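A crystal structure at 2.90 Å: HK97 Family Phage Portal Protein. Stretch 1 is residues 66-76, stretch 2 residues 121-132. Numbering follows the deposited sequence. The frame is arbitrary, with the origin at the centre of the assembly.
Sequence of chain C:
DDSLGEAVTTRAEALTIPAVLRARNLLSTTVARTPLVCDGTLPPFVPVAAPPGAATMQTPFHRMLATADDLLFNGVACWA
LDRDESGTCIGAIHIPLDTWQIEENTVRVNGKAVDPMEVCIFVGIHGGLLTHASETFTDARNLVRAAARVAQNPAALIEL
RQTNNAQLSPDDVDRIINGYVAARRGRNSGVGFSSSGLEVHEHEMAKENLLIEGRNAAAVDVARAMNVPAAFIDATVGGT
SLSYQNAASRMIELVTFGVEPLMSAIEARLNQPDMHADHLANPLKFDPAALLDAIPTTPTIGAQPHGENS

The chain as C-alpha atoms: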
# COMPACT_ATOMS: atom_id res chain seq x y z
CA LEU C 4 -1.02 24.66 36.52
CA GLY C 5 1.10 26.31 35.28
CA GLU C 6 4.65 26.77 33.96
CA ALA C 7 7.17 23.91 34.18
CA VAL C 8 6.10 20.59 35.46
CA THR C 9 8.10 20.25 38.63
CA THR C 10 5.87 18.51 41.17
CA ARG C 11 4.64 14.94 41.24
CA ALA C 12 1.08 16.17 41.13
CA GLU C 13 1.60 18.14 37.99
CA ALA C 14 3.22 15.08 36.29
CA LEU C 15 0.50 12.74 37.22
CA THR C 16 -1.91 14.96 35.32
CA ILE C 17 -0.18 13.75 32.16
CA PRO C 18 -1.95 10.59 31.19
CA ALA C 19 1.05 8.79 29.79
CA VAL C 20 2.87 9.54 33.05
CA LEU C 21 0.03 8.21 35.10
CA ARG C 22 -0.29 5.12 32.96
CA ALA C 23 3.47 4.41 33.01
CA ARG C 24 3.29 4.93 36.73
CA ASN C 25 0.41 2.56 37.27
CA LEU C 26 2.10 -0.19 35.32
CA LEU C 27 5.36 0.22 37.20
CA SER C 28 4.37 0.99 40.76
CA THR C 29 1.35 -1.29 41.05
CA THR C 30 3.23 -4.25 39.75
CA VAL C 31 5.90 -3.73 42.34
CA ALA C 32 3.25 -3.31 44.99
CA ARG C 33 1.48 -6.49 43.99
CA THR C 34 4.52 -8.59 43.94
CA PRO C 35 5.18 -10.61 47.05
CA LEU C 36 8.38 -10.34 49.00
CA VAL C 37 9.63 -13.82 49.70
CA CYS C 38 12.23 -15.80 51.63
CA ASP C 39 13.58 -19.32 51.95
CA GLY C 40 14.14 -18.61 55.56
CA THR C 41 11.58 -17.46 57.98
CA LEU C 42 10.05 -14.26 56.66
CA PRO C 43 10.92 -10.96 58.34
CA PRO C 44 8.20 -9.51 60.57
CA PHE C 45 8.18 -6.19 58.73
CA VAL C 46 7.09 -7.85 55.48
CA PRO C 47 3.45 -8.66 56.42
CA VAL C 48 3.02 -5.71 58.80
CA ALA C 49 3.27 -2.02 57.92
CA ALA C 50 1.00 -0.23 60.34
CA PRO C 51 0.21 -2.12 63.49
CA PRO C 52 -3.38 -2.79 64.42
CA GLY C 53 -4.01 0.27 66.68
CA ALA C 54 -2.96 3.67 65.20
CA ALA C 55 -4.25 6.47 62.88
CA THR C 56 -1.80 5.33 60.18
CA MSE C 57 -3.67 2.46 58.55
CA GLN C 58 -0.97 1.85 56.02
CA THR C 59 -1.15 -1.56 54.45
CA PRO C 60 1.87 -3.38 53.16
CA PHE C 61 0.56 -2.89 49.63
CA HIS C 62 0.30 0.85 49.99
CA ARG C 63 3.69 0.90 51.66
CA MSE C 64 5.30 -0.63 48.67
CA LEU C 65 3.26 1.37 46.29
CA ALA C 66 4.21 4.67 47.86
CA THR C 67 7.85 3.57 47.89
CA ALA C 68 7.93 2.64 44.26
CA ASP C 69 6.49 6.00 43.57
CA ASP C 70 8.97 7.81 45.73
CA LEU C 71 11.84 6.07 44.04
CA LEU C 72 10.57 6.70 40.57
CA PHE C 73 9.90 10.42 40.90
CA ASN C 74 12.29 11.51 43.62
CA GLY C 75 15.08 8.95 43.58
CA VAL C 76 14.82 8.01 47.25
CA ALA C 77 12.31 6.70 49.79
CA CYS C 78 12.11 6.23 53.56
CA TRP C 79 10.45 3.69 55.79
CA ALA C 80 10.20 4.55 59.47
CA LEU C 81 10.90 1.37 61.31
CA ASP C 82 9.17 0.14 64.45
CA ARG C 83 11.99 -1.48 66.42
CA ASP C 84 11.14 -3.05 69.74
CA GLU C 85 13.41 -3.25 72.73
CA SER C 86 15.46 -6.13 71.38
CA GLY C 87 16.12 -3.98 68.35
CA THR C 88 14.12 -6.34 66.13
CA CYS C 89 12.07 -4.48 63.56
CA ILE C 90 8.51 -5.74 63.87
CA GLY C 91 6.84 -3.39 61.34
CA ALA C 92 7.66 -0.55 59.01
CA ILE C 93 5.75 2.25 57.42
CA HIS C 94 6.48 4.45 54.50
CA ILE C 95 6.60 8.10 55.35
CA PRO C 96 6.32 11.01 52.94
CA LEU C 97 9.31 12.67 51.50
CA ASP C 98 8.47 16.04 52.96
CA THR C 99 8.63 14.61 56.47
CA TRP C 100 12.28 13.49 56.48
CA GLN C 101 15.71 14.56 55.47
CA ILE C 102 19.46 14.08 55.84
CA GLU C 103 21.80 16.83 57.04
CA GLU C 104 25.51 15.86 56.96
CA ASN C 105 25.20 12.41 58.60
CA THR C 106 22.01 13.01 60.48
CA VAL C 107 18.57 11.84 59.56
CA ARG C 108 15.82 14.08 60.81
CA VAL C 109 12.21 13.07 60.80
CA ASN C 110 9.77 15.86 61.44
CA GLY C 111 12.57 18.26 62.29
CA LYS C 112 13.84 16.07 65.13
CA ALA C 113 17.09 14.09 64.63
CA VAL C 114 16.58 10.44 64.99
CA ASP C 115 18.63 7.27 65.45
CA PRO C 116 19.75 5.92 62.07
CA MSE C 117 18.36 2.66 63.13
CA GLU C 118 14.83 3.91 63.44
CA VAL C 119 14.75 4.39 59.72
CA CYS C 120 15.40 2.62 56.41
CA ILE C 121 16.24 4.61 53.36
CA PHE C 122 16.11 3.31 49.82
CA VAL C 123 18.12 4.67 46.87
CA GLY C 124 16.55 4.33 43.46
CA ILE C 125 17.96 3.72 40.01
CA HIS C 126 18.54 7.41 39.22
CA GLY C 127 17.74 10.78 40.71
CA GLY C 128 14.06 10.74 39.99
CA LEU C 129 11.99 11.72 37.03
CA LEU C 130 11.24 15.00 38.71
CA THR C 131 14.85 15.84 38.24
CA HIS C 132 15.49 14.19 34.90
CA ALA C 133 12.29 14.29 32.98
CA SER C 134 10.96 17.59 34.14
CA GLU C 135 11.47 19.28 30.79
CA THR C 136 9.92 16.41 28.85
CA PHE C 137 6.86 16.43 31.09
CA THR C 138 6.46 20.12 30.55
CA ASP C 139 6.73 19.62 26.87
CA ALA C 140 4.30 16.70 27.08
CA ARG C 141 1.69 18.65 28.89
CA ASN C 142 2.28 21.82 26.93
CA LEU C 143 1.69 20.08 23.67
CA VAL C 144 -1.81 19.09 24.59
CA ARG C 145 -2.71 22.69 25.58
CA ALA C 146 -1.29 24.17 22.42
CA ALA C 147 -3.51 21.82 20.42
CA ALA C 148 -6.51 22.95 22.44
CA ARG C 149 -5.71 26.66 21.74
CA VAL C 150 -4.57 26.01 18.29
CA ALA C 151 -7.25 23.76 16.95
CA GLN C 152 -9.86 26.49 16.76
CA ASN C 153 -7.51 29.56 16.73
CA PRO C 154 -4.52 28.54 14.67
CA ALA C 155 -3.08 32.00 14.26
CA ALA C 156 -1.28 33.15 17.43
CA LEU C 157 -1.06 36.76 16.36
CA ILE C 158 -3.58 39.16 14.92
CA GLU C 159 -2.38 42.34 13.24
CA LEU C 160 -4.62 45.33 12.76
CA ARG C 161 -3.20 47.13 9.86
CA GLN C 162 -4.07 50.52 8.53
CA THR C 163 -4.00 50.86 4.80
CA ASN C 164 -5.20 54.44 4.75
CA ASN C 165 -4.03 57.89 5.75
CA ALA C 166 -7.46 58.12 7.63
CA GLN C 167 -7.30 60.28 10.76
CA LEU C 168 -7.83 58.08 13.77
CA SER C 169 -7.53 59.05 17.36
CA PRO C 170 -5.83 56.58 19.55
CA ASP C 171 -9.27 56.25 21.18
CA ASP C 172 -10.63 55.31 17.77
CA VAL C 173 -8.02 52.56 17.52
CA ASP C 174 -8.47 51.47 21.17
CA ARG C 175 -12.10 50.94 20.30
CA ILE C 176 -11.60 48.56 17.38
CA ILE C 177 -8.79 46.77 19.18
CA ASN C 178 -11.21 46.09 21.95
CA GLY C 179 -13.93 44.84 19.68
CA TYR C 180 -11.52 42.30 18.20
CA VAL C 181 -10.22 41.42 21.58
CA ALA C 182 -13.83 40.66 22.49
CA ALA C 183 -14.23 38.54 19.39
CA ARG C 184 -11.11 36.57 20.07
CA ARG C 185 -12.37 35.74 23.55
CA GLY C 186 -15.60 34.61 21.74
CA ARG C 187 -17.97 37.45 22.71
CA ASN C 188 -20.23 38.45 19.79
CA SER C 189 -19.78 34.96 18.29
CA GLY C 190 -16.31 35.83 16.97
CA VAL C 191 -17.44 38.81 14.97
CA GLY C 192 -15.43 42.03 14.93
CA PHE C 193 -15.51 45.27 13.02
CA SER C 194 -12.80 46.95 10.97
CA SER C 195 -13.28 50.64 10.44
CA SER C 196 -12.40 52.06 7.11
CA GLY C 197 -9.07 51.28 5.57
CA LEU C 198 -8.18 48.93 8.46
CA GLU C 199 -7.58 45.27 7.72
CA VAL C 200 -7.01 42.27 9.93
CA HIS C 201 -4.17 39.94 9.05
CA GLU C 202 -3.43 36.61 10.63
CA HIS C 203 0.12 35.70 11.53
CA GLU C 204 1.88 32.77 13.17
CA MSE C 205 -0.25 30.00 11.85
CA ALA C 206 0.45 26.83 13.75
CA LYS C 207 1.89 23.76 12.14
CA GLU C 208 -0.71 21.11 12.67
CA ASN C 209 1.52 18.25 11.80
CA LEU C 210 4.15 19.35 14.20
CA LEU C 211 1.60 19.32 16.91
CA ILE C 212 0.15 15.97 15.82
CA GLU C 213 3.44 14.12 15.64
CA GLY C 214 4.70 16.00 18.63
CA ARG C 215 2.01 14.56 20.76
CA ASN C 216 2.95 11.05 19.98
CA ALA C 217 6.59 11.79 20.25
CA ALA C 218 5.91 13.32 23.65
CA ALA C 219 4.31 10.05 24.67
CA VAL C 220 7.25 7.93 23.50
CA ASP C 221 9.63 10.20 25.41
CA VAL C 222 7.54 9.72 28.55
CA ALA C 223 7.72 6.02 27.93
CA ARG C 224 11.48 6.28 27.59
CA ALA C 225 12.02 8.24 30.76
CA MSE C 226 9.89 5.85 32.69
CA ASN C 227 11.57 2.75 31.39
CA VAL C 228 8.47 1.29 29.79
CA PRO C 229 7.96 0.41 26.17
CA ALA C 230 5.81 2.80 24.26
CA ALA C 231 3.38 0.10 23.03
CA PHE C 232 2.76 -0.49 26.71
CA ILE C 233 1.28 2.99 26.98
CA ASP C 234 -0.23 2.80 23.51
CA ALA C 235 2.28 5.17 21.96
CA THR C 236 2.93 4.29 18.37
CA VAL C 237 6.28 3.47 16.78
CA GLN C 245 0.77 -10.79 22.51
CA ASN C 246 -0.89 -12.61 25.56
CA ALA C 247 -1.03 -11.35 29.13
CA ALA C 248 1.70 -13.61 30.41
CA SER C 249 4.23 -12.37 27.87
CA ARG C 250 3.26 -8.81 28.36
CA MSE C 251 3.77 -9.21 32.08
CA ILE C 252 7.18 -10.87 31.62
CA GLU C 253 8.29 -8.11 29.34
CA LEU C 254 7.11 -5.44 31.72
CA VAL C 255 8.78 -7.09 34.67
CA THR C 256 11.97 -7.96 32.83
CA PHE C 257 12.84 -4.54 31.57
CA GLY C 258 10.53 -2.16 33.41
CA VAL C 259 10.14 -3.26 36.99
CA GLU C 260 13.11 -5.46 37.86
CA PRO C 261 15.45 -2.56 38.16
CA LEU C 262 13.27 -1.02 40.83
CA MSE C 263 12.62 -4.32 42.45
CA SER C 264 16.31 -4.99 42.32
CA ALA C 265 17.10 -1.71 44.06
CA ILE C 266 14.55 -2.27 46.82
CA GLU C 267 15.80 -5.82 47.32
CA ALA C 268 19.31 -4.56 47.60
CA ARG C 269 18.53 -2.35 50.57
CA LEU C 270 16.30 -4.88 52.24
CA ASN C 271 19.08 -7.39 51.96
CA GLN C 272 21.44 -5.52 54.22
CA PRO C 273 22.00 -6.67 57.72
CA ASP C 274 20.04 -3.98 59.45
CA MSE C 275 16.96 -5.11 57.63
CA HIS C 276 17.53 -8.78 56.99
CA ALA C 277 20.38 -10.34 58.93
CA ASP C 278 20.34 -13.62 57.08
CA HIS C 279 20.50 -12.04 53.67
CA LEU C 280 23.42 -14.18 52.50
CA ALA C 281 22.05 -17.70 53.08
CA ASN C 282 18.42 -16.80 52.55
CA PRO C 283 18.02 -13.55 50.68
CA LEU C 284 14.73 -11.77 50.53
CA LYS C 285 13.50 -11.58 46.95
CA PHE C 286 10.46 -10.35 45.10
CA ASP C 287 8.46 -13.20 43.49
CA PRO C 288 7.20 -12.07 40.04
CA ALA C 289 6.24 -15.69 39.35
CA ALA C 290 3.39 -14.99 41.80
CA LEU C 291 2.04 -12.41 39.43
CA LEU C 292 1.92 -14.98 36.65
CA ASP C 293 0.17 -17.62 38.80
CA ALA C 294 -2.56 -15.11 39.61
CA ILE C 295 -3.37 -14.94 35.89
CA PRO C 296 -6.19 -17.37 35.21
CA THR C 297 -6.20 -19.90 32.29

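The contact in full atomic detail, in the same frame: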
# COMPACT_ATOMS: atom_id res chain seq x y z
N ALA C 66 3.74 3.33 47.63
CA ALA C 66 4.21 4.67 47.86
C ALA C 66 5.73 4.77 47.63
O ALA C 66 6.27 5.81 47.20
CB ALA C 66 3.88 5.07 49.27
N THR C 67 6.40 3.70 47.99
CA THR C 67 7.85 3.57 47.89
C THR C 67 8.31 3.51 46.46
O THR C 67 9.29 4.13 46.07
CB THR C 67 8.31 2.27 48.58
OG1 THR C 67 7.74 2.24 49.90
CG2 THR C 67 9.76 2.18 48.67
N ALA C 68 7.62 2.72 45.66
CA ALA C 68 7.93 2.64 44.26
C ALA C 68 7.78 4.02 43.69
O ALA C 68 8.58 4.48 42.94
CB ALA C 68 7.00 1.68 43.59
N ASP C 69 6.73 4.71 44.08
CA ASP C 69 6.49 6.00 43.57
C ASP C 69 7.57 6.93 43.97
O ASP C 69 8.07 7.66 43.14
CB ASP C 69 5.22 6.51 44.15
CG ASP C 69 4.04 6.23 43.30
OD1 ASP C 69 4.15 5.56 42.23
OD2 ASP C 69 2.97 6.71 43.69
N ASP C 70 7.93 6.93 45.24
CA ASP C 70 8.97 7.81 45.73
C ASP C 70 10.26 7.63 44.92
O ASP C 70 10.92 8.56 44.50
CB ASP C 70 9.26 7.49 47.18
CG ASP C 70 8.55 8.39 48.16
OD1 ASP C 70 8.77 8.16 49.38
OD2 ASP C 70 7.81 9.31 47.74
N LEU C 71 10.59 6.39 44.71
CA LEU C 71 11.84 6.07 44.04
C LEU C 71 11.82 6.58 42.64
O LEU C 71 12.77 7.12 42.17
CB LEU C 71 12.03 4.57 44.02
CG LEU C 71 13.01 3.97 45.02
CD1 LEU C 71 13.44 4.91 46.12
CD2 LEU C 71 12.36 2.75 45.57
N LEU C 72 10.72 6.35 41.97
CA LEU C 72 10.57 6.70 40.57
C LEU C 72 10.69 8.18 40.28
O LEU C 72 11.42 8.57 39.40
CB LEU C 72 9.19 6.28 40.21
CG LEU C 72 8.73 6.14 38.80
CD1 LEU C 72 9.60 5.22 38.01
CD2 LEU C 72 7.35 5.55 38.93
N PHE C 73 9.92 8.97 41.03
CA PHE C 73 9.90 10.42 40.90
C PHE C 73 10.98 11.16 41.61
O PHE C 73 11.48 12.14 41.07
CB PHE C 73 8.59 10.94 41.42
CG PHE C 73 7.47 10.65 40.52
CD1 PHE C 73 7.27 11.42 39.40
CD2 PHE C 73 6.65 9.58 40.75
CE1 PHE C 73 6.26 11.15 38.55
CE2 PHE C 73 5.63 9.31 39.87
CZ PHE C 73 5.43 10.12 38.78
N ASN C 74 11.33 10.75 42.82
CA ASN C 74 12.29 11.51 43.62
C ASN C 74 13.62 10.84 43.83
O ASN C 74 14.54 11.45 44.28
CB ASN C 74 11.65 11.82 44.93
CG ASN C 74 10.75 12.97 44.82
OD1 ASN C 74 11.20 14.09 44.85
ND2 ASN C 74 9.45 12.71 44.64
N GLY C 75 13.75 9.58 43.50
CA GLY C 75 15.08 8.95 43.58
C GLY C 75 15.43 8.33 44.92
O GLY C 75 16.47 7.67 45.04
N VAL C 76 14.57 8.52 45.92
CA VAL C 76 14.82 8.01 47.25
C VAL C 76 13.51 7.75 47.92
O VAL C 76 12.51 8.30 47.47
CB VAL C 76 15.51 9.04 48.09
CG1 VAL C 76 16.92 9.14 47.70
CG2 VAL C 76 14.79 10.34 47.91
N ILE C 121 16.31 3.72 54.49
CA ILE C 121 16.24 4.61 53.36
C ILE C 121 16.67 3.89 52.14
O ILE C 121 17.73 3.30 52.16
CB ILE C 121 17.14 5.80 53.54
CG1 ILE C 121 16.47 6.75 54.52
CG2 ILE C 121 17.42 6.50 52.18
CD1 ILE C 121 17.40 7.79 55.06
N PHE C 122 15.90 4.01 51.06
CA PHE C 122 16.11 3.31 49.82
C PHE C 122 16.61 4.27 48.76
O PHE C 122 16.06 5.33 48.60
CB PHE C 122 14.81 2.80 49.32
CG PHE C 122 14.17 1.79 50.19
CD1 PHE C 122 14.40 0.46 49.95
CD2 PHE C 122 13.29 2.13 51.18
CE1 PHE C 122 13.81 -0.53 50.69
CE2 PHE C 122 12.68 1.14 51.93
CZ PHE C 122 12.95 -0.18 51.68
N VAL C 123 17.59 3.85 47.98
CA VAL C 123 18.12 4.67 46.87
C VAL C 123 17.70 4.06 45.54
O VAL C 123 17.84 2.88 45.33
CB VAL C 123 19.64 4.67 46.90
CG1 VAL C 123 20.19 5.32 45.70
CG2 VAL C 123 20.14 5.34 48.16
N GLY C 124 17.19 4.87 44.64
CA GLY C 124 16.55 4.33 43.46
C GLY C 124 17.52 3.91 42.41
O GLY C 124 18.60 3.52 42.73
N ILE C 125 17.11 4.04 41.15
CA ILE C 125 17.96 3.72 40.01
C ILE C 125 18.52 4.96 39.32
O ILE C 125 19.42 4.85 38.47
CB ILE C 125 17.21 2.86 39.04
CG1 ILE C 125 16.01 3.60 38.47
CG2 ILE C 125 16.73 1.63 39.74
CD1 ILE C 125 15.12 2.74 37.60
N HIS C 126 18.02 6.13 39.70
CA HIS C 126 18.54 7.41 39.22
C HIS C 126 18.07 8.48 40.17
O HIS C 126 17.71 8.17 41.28
CB HIS C 126 18.09 7.70 37.77
CG HIS C 126 16.64 7.42 37.49
ND1 HIS C 126 15.61 7.95 38.24
CD2 HIS C 126 16.07 6.69 36.53
CE1 HIS C 126 14.45 7.53 37.76
NE2 HIS C 126 14.70 6.77 36.71
N GLY C 127 18.01 9.72 39.77
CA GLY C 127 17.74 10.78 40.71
C GLY C 127 16.30 11.17 40.73
O GLY C 127 15.94 12.18 41.34
N GLY C 128 15.48 10.43 40.02
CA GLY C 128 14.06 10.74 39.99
C GLY C 128 13.66 11.49 38.74
O GLY C 128 14.36 12.41 38.28
N LEU C 129 12.52 11.09 38.21
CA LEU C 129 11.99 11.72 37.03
C LEU C 129 11.70 13.20 37.22
O LEU C 129 11.70 13.97 36.27
CB LEU C 129 10.68 11.04 36.65
CG LEU C 129 10.87 9.60 36.24
CD1 LEU C 129 9.50 9.05 36.07
CD2 LEU C 129 11.71 9.49 34.97
N LEU C 130 11.40 13.60 38.44
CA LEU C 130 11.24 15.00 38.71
C LEU C 130 12.51 15.74 38.52
O LEU C 130 12.48 16.89 38.24
CB LEU C 130 10.74 15.26 40.11
CG LEU C 130 9.28 14.88 40.31
CD1 LEU C 130 8.92 15.16 41.72
CD2 LEU C 130 8.33 15.59 39.34
N THR C 131 13.66 15.13 38.67
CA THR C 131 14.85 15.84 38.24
C THR C 131 14.96 15.64 36.71
O THR C 131 14.97 16.58 35.95
CB THR C 131 16.12 15.35 38.97
OG1 THR C 131 16.15 15.92 40.27
CG2 THR C 131 17.33 15.78 38.26
N HIS C 132 15.02 14.41 36.26
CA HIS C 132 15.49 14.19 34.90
C HIS C 132 14.50 14.54 33.85
O HIS C 132 14.88 15.03 32.80
CB HIS C 132 15.88 12.76 34.70
CG HIS C 132 16.97 12.31 35.61
ND1 HIS C 132 18.18 12.97 35.70
CD2 HIS C 132 17.05 11.26 36.45
CE1 HIS C 132 18.94 12.34 36.57
NE2 HIS C 132 18.28 11.30 37.04

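The contact is built on main-chain hydrogen bonds, and the side chains are arranged around them. Near the C-terminal end of the helix that includes Thr-67 to Phe-73, Leu-72 O and Phe-73 O have no amide of a further helical turn to donate to them, and the start of the helix 129-132 has free amides to offer. The two needs meet: Leu-129 N donates to Leu-72 O at 3.0 Å, and Leu-130 N donates to Phe-73 O, also at 3.0 Å. Gly-128 CA supports the first of these with a CA-H...O contact to Leu-72 O at 3.5 Å. A third bond, Gly-124 N to Gly-75 O at 2.9 Å, lies just beyond the antiparallel bridge between Val-76 (chi1 m) and Val-123 (chi1 t), whose side chains share one face of the sheet; there Val-76 CA also approaches Phe-122 O at 3.2 Å. The stretches bury 629 Å² between them, both sides summed, with Phe-73 and Phe-122 covered most (74 and 63 Å²).

Glycine makes this closeness possible. Gly-75 leaves the helix with positive phi (89°), and a CB there would lie 2.8 Å from Gly-127 C, besides jamming against the preceding carbonyl. Gly-128, at the N-cap position with phi 100°, is under the same backbone restraint; its CB would fall 2.3 Å from Phe-73 O, the carbonyl that Leu-130 N uses. Gly-124 is a milder case, its CB merely tight at 3.3 Å from Gly-75 O. A CB on Gly-127 would point away from the first stretch and meet nothing of it, so the contact does not explain that glycine.

His-126 braces the turn between strand and helix. With chi1 at 45° (p) and chi2 at 53°, its ring is placed so that ND1 accepts from Gly-128 N at 3.1 Å, while CE1 comes to 3.6 Å from Leu-72 O, which lies near the ring plane at its edge. His-132, chi1 m, reaches back along its own stretch, where NE2 accepts from Gly-127 N at 3.2 Å. Two imidazoles thus satisfy successive amides of a glycine-rich turn.

The apolar side chains pack around this polar seam. Leu-71 starts sideways and sits off the usual wells (chi1 -103°, chi2 13°), a conformation that carries CD1 to 4.1 Å from Phe-122 CB; its CG lies 3.9 Å from Gly-124 CA, over the surface that glycine leaves bare. One turn earlier, Thr-67 points toward the strand and in the m rotamer sets CG2 4.3 Å from Phe-122 CD2, while OG1 is satisfied elsewhere in the structure.

Leu-72 and Phe-73 have CA-to-CB bonds directed away, yet both still meet the second helix. Leu-72, in the t,p rotamer, brings CG to 4.1 Å from Leu-129 CD1. Phe-73, chi1 m, receives Leu-130 CG at its ring edge, 4.1 Å from CD1. Leu-129 and Leu-130 share the m,t rotamer common for leucine in helices; Leu-130 points toward the first stretch.

The rule is economical: glycine where a CB would collide or phi is positive, with leucine and phenylalanine packed around the hydrogen bonds.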